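Local coordinates for methylglyoxal reductase (NADPH-dependent) (Candida albicans SC5314, PDB 6KWS), which probably reduces methylglyoxal, using NADPH as the hydride donor, at residues Ile2-Ser7 with Lys19-Lys24; Gln27-Val32 with His72-Val77. The protein carries 1 engineered substitution. One frame throughout, in Å; residues are numbered along the deposited sequence.

Interaction 1 of 2, residues Ile2-Ser7 with Lys19-Lys24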
loop_
_atom_site.group_PDB
_atom_site.type_symbol
_atom_site.label_atom_id
_atom_site.label_comp_id
_atom_site.label_asym_id
_atom_site.label_seq_id
_atom_site.Cartn_x
_atom_site.Cartn_y
_atom_site.Cartn_z
ATOM N N ILE A 2 0.969 -20.358 -14.298
ATOM C CA ILE A 2 0.101 -20.211 -13.128
ATOM C C ILE A 2 -0.551 -18.826 -13.099
ATOM O O ILE A 2 0.035 -17.824 -13.515
ATOM C CB ILE A 2 0.915 -20.532 -11.855
ATOM C CG1 ILE A 2 0.180 -20.159 -10.578
ATOM C CG2 ILE A 2 2.267 -19.895 -11.902
ATOM C CD1 ILE A 2 0.964 -20.552 -9.332
ATOM N N THR A 3 -1.793 -18.779 -12.619
ATOM C CA THR A 3 -2.706 -17.659 -12.815
ATOM C C THR A 3 -2.954 -16.922 -11.503
ATOM O O THR A 3 -3.259 -17.548 -10.481
ATOM C CB THR A 3 -4.043 -18.157 -13.390
ATOM O OG1 THR A 3 -3.851 -18.609 -14.735
ATOM C CG2 THR A 3 -5.120 -17.074 -13.378
ATOM N N VAL A 4 -2.890 -15.589 -11.548
ATOM C CA VAL A 4 -3.005 -14.746 -10.364
ATOM C C VAL A 4 -4.137 -13.754 -10.563
ATOM O O VAL A 4 -4.192 -13.078 -11.596
ATOM C CB VAL A 4 -1.691 -14.001 -10.081
ATOM C CG1 VAL A 4 -1.873 -13.085 -8.900
ATOM C CG2 VAL A 4 -0.575 -15.002 -9.816
ATOM N N ILE A 5 -5.023 -13.648 -9.571
ATOM C CA ILE A 5 -6.062 -12.622 -9.556
ATOM C C ILE A 5 -5.593 -11.445 -8.709
ATOM O O ILE A 5 -5.144 -11.624 -7.570
ATOM C CB ILE A 5 -7.394 -13.162 -9.021
ATOM C CG1 ILE A 5 -7.795 -14.433 -9.761
ATOM C CG2 ILE A 5 -8.470 -12.096 -9.169
ATOM C CD1 ILE A 5 -9.135 -14.995 -9.300
ATOM N N VAL A 6 -5.721 -10.239 -9.252
ATOM C CA VAL A 6 -5.322 -9.024 -8.567
ATOM C C VAL A 6 -6.518 -8.088 -8.574
ATOM O O VAL A 6 -6.988 -7.687 -9.644
ATOM C CB VAL A 6 -4.108 -8.360 -9.237
ATOM C CG1 VAL A 6 -3.803 -7.032 -8.550
ATOM C CG2 VAL A 6 -2.866 -9.301 -9.222
ATOM N N SER A 7 -7.014 -7.739 -7.395
ATOM C CA SER A 7 -8.129 -6.812 -7.308
ATOM C C SER A 7 -7.629 -5.378 -7.272
ATOM O O SER A 7 -6.554 -5.092 -6.736
ATOM C CB SER A 7 -8.971 -7.080 -6.064
ATOM O OG SER A 7 -8.190 -6.855 -4.906
ATOM N N LYS A 19 2.754 -5.143 -13.345
ATOM C CA LYS A 19 3.954 -5.076 -14.176
ATOM C C LYS A 19 4.968 -6.138 -13.769
ATOM O O LYS A 19 5.514 -6.854 -14.615
ATOM C CB LYS A 19 4.575 -3.681 -14.082
ATOM C CG LYS A 19 5.778 -3.492 -14.980
ATOM C CD LYS A 19 6.583 -2.248 -14.645
ATOM C CE LYS A 19 5.717 -0.971 -14.690
ATOM N NZ LYS A 19 6.364 0.201 -15.391
ATOM N N GLN A 20 5.228 -6.267 -12.470
ATOM C CA GLN A 20 6.193 -7.273 -12.043
ATOM C C GLN A 20 5.672 -8.687 -12.271
ATOM O O GLN A 20 6.434 -9.565 -12.692
ATOM C CB GLN A 20 6.567 -7.062 -10.586
ATOM C CG GLN A 20 7.119 -5.684 -10.301
ATOM C CD GLN A 20 7.860 -5.671 -9.003
ATOM O OE1 GLN A 20 8.251 -6.730 -8.502
ATOM N NE2 GLN A 20 8.056 -4.490 -8.434
ATOM N N LEU A 21 4.381 -8.929 -12.006
ATOM C CA LEU A 21 3.803 -10.239 -12.294
ATOM C C LEU A 21 3.933 -10.591 -13.773
ATOM O O LEU A 21 4.327 -11.707 -14.111
ATOM C CB LEU A 21 2.338 -10.288 -11.859
ATOM C CG LEU A 21 1.991 -10.583 -10.389
ATOM C CD1 LEU A 21 0.495 -10.498 -10.185
ATOM C CD2 LEU A 21 2.521 -11.953 -9.932
ATOM N N LEU A 22 3.610 -9.655 -14.678
ATOM C CA LEU A 22 3.704 -9.954 -16.112
ATOM C C LEU A 22 5.117 -10.342 -16.509
ATOM O O LEU A 22 5.313 -11.235 -17.345
ATOM C CB LEU A 22 3.268 -8.765 -16.955
ATOM C CG LEU A 22 1.782 -8.477 -16.988
ATOM C CD1 LEU A 22 1.551 -7.256 -17.870
ATOM C CD2 LEU A 22 0.983 -9.705 -17.473
ATOM N N ALA A 23 6.117 -9.676 -15.932
ATOM C CA ALA A 23 7.507 -9.942 -16.282
ATOM C C ALA A 23 8.023 -11.265 -15.731
ATOM O O ALA A 23 9.124 -11.671 -16.096
ATOM C CB ALA A 23 8.406 -8.806 -15.798
ATOM N N LYS A 24 7.283 -11.928 -14.847
ATOM C CA LYS A 24 7.594 -13.288 -14.430
ATOM C C LYS A 24 6.682 -14.306 -15.112
ATOM O O LYS A 24 6.522 -15.422 -14.617
ATOM C CB LYS A 24 7.513 -13.409 -12.904
ATOM C CG LYS A 24 8.692 -12.769 -12.164
ATOM C CD LYS A 24 8.408 -12.485 -10.683
ATOM C CE LYS A 24 9.500 -13.070 -9.799
ATOM N NZ LYS A 24 9.875 -12.202 -8.638
#
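Val4 and Val6 hold nearly the same first torsion, 177° and 175°, yet each offers a different methyl to Leu21. In Val4 the contact is made by CG1, the branch that runs anti to the backbone N; in Val6 it is made by CG2, the branch beside its own backbone N. Leu21 answers both with a single atom. Its second torsion of 177° carries CD1 straight out from the helix, to 3.7 Å from Val4 CG1 and equally 3.7 Å from Val6 CG2. The approaches are not alike: the Leu21 side chain crosses that of Val4 at about a right angle but meets Val6 tip to tip. One methyl therefore sits against two residues on the same face of strand 3-7, while Ile5, between them in sequence, turns to the other face.

This is a purely apolar, fully buried contact, with the alpha carbons of Val4 and Leu21 8.4 Å apart. Leu79 of strand 75-80 touches all three side chains, and Leu21 also packs on Val28, Tyr26 and Ile248, so it is enclosed by strand neighbours and by helix 240-252. The side chain of Val6 lies about 4 Å from that of Leu81, an NADPH-binding residue, although no cofactor is bound to this chain. What is seen here is the first beta-alpha-beta unit of a Rossmann fold: helix 12-23 laid on its own strand, with the glycine-rich dinucleotide-binding loop joining the two.

Interaction 2 of 2, residues Gln27-Val32 with His72-Val77; sequences QVIGTV and HGEAKV
A His-carboxylate pair in the turn entering strand 75-80 forms the polar half of this contact, and Ile29 of strand 27-32 forms the apolar half. Ile29 lays its CD1 methyl over one face of the His72 ring. The methyl sits over the ND1 side of that ring, 3.2 Å from His72 ND1 and 3.5 Å from His72 CG in the model. A first torsion of -55° sets Ile29 CG1 beside the backbone N, and the extended second torsion then sends CD1 across to the imidazole.

At the ring edge, His72 ND1 donates to Glu74 OE1 over 3.3 Å, with an N-H...O angle of 149°. The acceptor lies almost in the ring plane and uses its syn lone pair. Glu74 folds back to get there, its chain bent at chi2 (-61°), and OE1 ends up 4.2 Å from Ile29 CD1. The other ring nitrogen, His72 NE2, is bonded to Glu54 OE1 of strand 51-55. Held by carboxylates at both nitrogens, the ring is probably limited in its rotation, and the paired negative charges would probably favour its protonated form.

A type I turn from His72 to Ala75 carries the pair, closed by Ala75 N to His72 O at 3.1 Å. Strand 3-7 runs between the two strands, so the alpha carbons of Ile29 and Ala75 stay 8.8 Å apart, and Thr3 also touches Ile29. Ile29 thus reaches His72 across strand 3-7, on the face of the sheet opposite helix 12-23, as plain structural packing within the parallel sheet of a Rossmann fold.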
loop_
_atom_site.group_PDB
_atom_site.type_symbol
_atom_site.label_atom_id
_atom_site.label_comp_id
_atom_site.label_asym_id
_atom_site.label_seq_id
_atom_site.Cartn_x
_atom_site.Cartn_y
_atom_site.Cartn_z
ATOM N N GLN A 27 0.011 -15.537 -15.573
ATOM C CA GLN A 27 -1.213 -15.076 -16.207
ATOM C C GLN A 27 -1.977 -14.261 -15.171
ATOM O O GLN A 27 -2.291 -14.758 -14.083
ATOM C CB GLN A 27 -2.038 -16.243 -16.756
ATOM C CG GLN A 27 -1.514 -16.732 -18.112
ATOM C CD GLN A 27 -2.588 -17.374 -18.972
ATOM O OE1 GLN A 27 -2.759 -18.603 -18.968
ATOM N NE2 GLN A 27 -3.325 -16.542 -19.717
ATOM N N VAL A 28 -2.231 -12.998 -15.490
ATOM C CA VAL A 28 -2.818 -12.059 -14.548
ATOM C C VAL A 28 -4.254 -11.775 -14.954
ATOM O O VAL A 28 -4.539 -11.491 -16.123
ATOM C CB VAL A 28 -2.000 -10.763 -14.468
ATOM C CG1 VAL A 28 -2.534 -9.871 -13.355
ATOM C CG2 VAL A 28 -0.549 -11.115 -14.235
ATOM N N ILE A 29 -5.152 -11.865 -13.989
ATOM C CA ILE A 29 -6.523 -11.417 -14.141
ATOM C C ILE A 29 -6.718 -10.293 -13.142
ATOM O O ILE A 29 -6.760 -10.526 -11.926
ATOM C CB ILE A 29 -7.536 -12.539 -13.901
ATOM C CG1 ILE A 29 -7.244 -13.726 -14.812
ATOM C CG2 ILE A 29 -8.957 -12.009 -14.088
ATOM C CD1 ILE A 29 -7.937 -14.985 -14.353
ATOM N N GLY A 30 -6.826 -9.081 -13.634
ATOM C CA GLY A 30 -7.053 -7.963 -12.758
ATOM C C GLY A 30 -8.534 -7.701 -12.636
ATOM O O GLY A 30 -9.297 -7.937 -13.559
ATOM N N THR A 31 -8.947 -7.226 -11.474
ATOM C CA THR A 31 -10.307 -6.747 -11.353
ATOM C C THR A 31 -10.263 -5.232 -11.337
ATOM O O THR A 31 -9.347 -4.624 -10.763
ATOM C CB THR A 31 -11.013 -7.277 -10.096
ATOM O OG1 THR A 31 -10.561 -6.564 -8.936
ATOM C CG2 THR A 31 -10.787 -8.783 -9.925
ATOM N N VAL A 32 -11.242 -4.634 -12.003
ATOM C CA VAL A 32 -11.336 -3.194 -12.156
ATOM C C VAL A 32 -12.798 -2.843 -12.000
ATOM O O VAL A 32 -13.669 -3.712 -12.066
ATOM C CB VAL A 32 -10.804 -2.713 -13.519
ATOM C CG1 VAL A 32 -9.305 -2.891 -13.581
ATOM C CG2 VAL A 32 -11.489 -3.471 -14.648
ATOM N N HIS A 72 -13.017 -18.465 -13.168
ATOM C CA HIS A 72 -11.582 -18.699 -13.310
ATOM C C HIS A 72 -11.063 -19.655 -12.244
ATOM O O HIS A 72 -10.202 -19.296 -11.429
ATOM C CB HIS A 72 -10.810 -17.379 -13.260
ATOM C CG HIS A 72 -11.120 -16.466 -14.399
ATOM N ND1 HIS A 72 -10.440 -16.513 -15.597
ATOM C CD2 HIS A 72 -12.055 -15.496 -14.532
ATOM C CE1 HIS A 72 -10.935 -15.600 -16.415
ATOM N NE2 HIS A 72 -11.921 -14.973 -15.794
ATOM N N GLY A 73 -11.562 -20.890 -12.264
ATOM C CA GLY A 73 -11.186 -21.879 -11.273
ATOM C C GLY A 73 -9.743 -22.327 -11.337
ATOM O O GLY A 73 -9.328 -23.118 -10.482
ATOM N N GLU A 74 -8.972 -21.850 -12.308
ATOM C CA GLU A 74 -7.559 -22.197 -12.397
ATOM C C GLU A 74 -6.664 -21.224 -11.630
ATOM O O GLU A 74 -5.438 -21.407 -11.609
ATOM C CB GLU A 74 -7.114 -22.284 -13.872
ATOM C CG GLU A 74 -7.057 -20.981 -14.713
ATOM C CD GLU A 74 -8.394 -20.244 -14.862
ATOM O OE1 GLU A 74 -8.372 -19.042 -15.246
ATOM O OE2 GLU A 74 -9.459 -20.855 -14.606
ATOM N N ALA A 75 -7.245 -20.196 -11.008
ATOM C CA ALA A 75 -6.465 -19.251 -10.219
ATOM C C ALA A 75 -5.943 -19.914 -8.944
ATOM O O ALA A 75 -6.707 -20.520 -8.189
ATOM C CB ALA A 75 -7.317 -18.033 -9.875
ATOM N N LYS A 76 -4.638 -19.793 -8.707
ATOM C CA LYS A 76 -4.000 -20.324 -7.514
ATOM C C LYS A 76 -3.731 -19.267 -6.452
ATOM O O LYS A 76 -3.611 -19.613 -5.271
ATOM C CB LYS A 76 -2.678 -21.000 -7.882
ATOM C CG LYS A 76 -2.836 -22.114 -8.905
ATOM C CD LYS A 76 -2.610 -23.470 -8.256
ATOM C CE LYS A 76 -3.016 -24.626 -9.167
ATOM N NZ LYS A 76 -1.833 -25.377 -9.680
ATOM N N VAL A 77 -3.622 -18.001 -6.844
ATOM C CA VAL A 77 -3.248 -16.919 -5.947
ATOM C C VAL A 77 -4.277 -15.814 -6.077
ATOM O O VAL A 77 -4.696 -15.477 -7.190
ATOM C CB VAL A 77 -1.843 -16.371 -6.269
ATOM C CG1 VAL A 77 -1.555 -15.169 -5.408
ATOM C CG2 VAL A 77 -0.790 -17.427 -6.043
#

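From the N terminus the chain lays down strand 3-7, passes the nucleotide-binding loop and returns along helix 12-23, where interaction 1 closes the first loop. It then enters strand 27-32, where interaction 2 opens; that wider loop runs through strand 51-55 and closes only after helix 66-71. The two follow in series, neither nesting nor crossing, with centres about 8 Å apart. Strand 3-7 is the shared piece: probable backbone hydrogen bonds, such as Val4 N to Gln27 O at 2.7 Å, join it to strand 27-32, and Ile5 packs on Ala75. Interaction 1 packs a helix on one face of the sheet; interaction 2 joins strand 27-32 to the turn leading into strand 75-80 on the other.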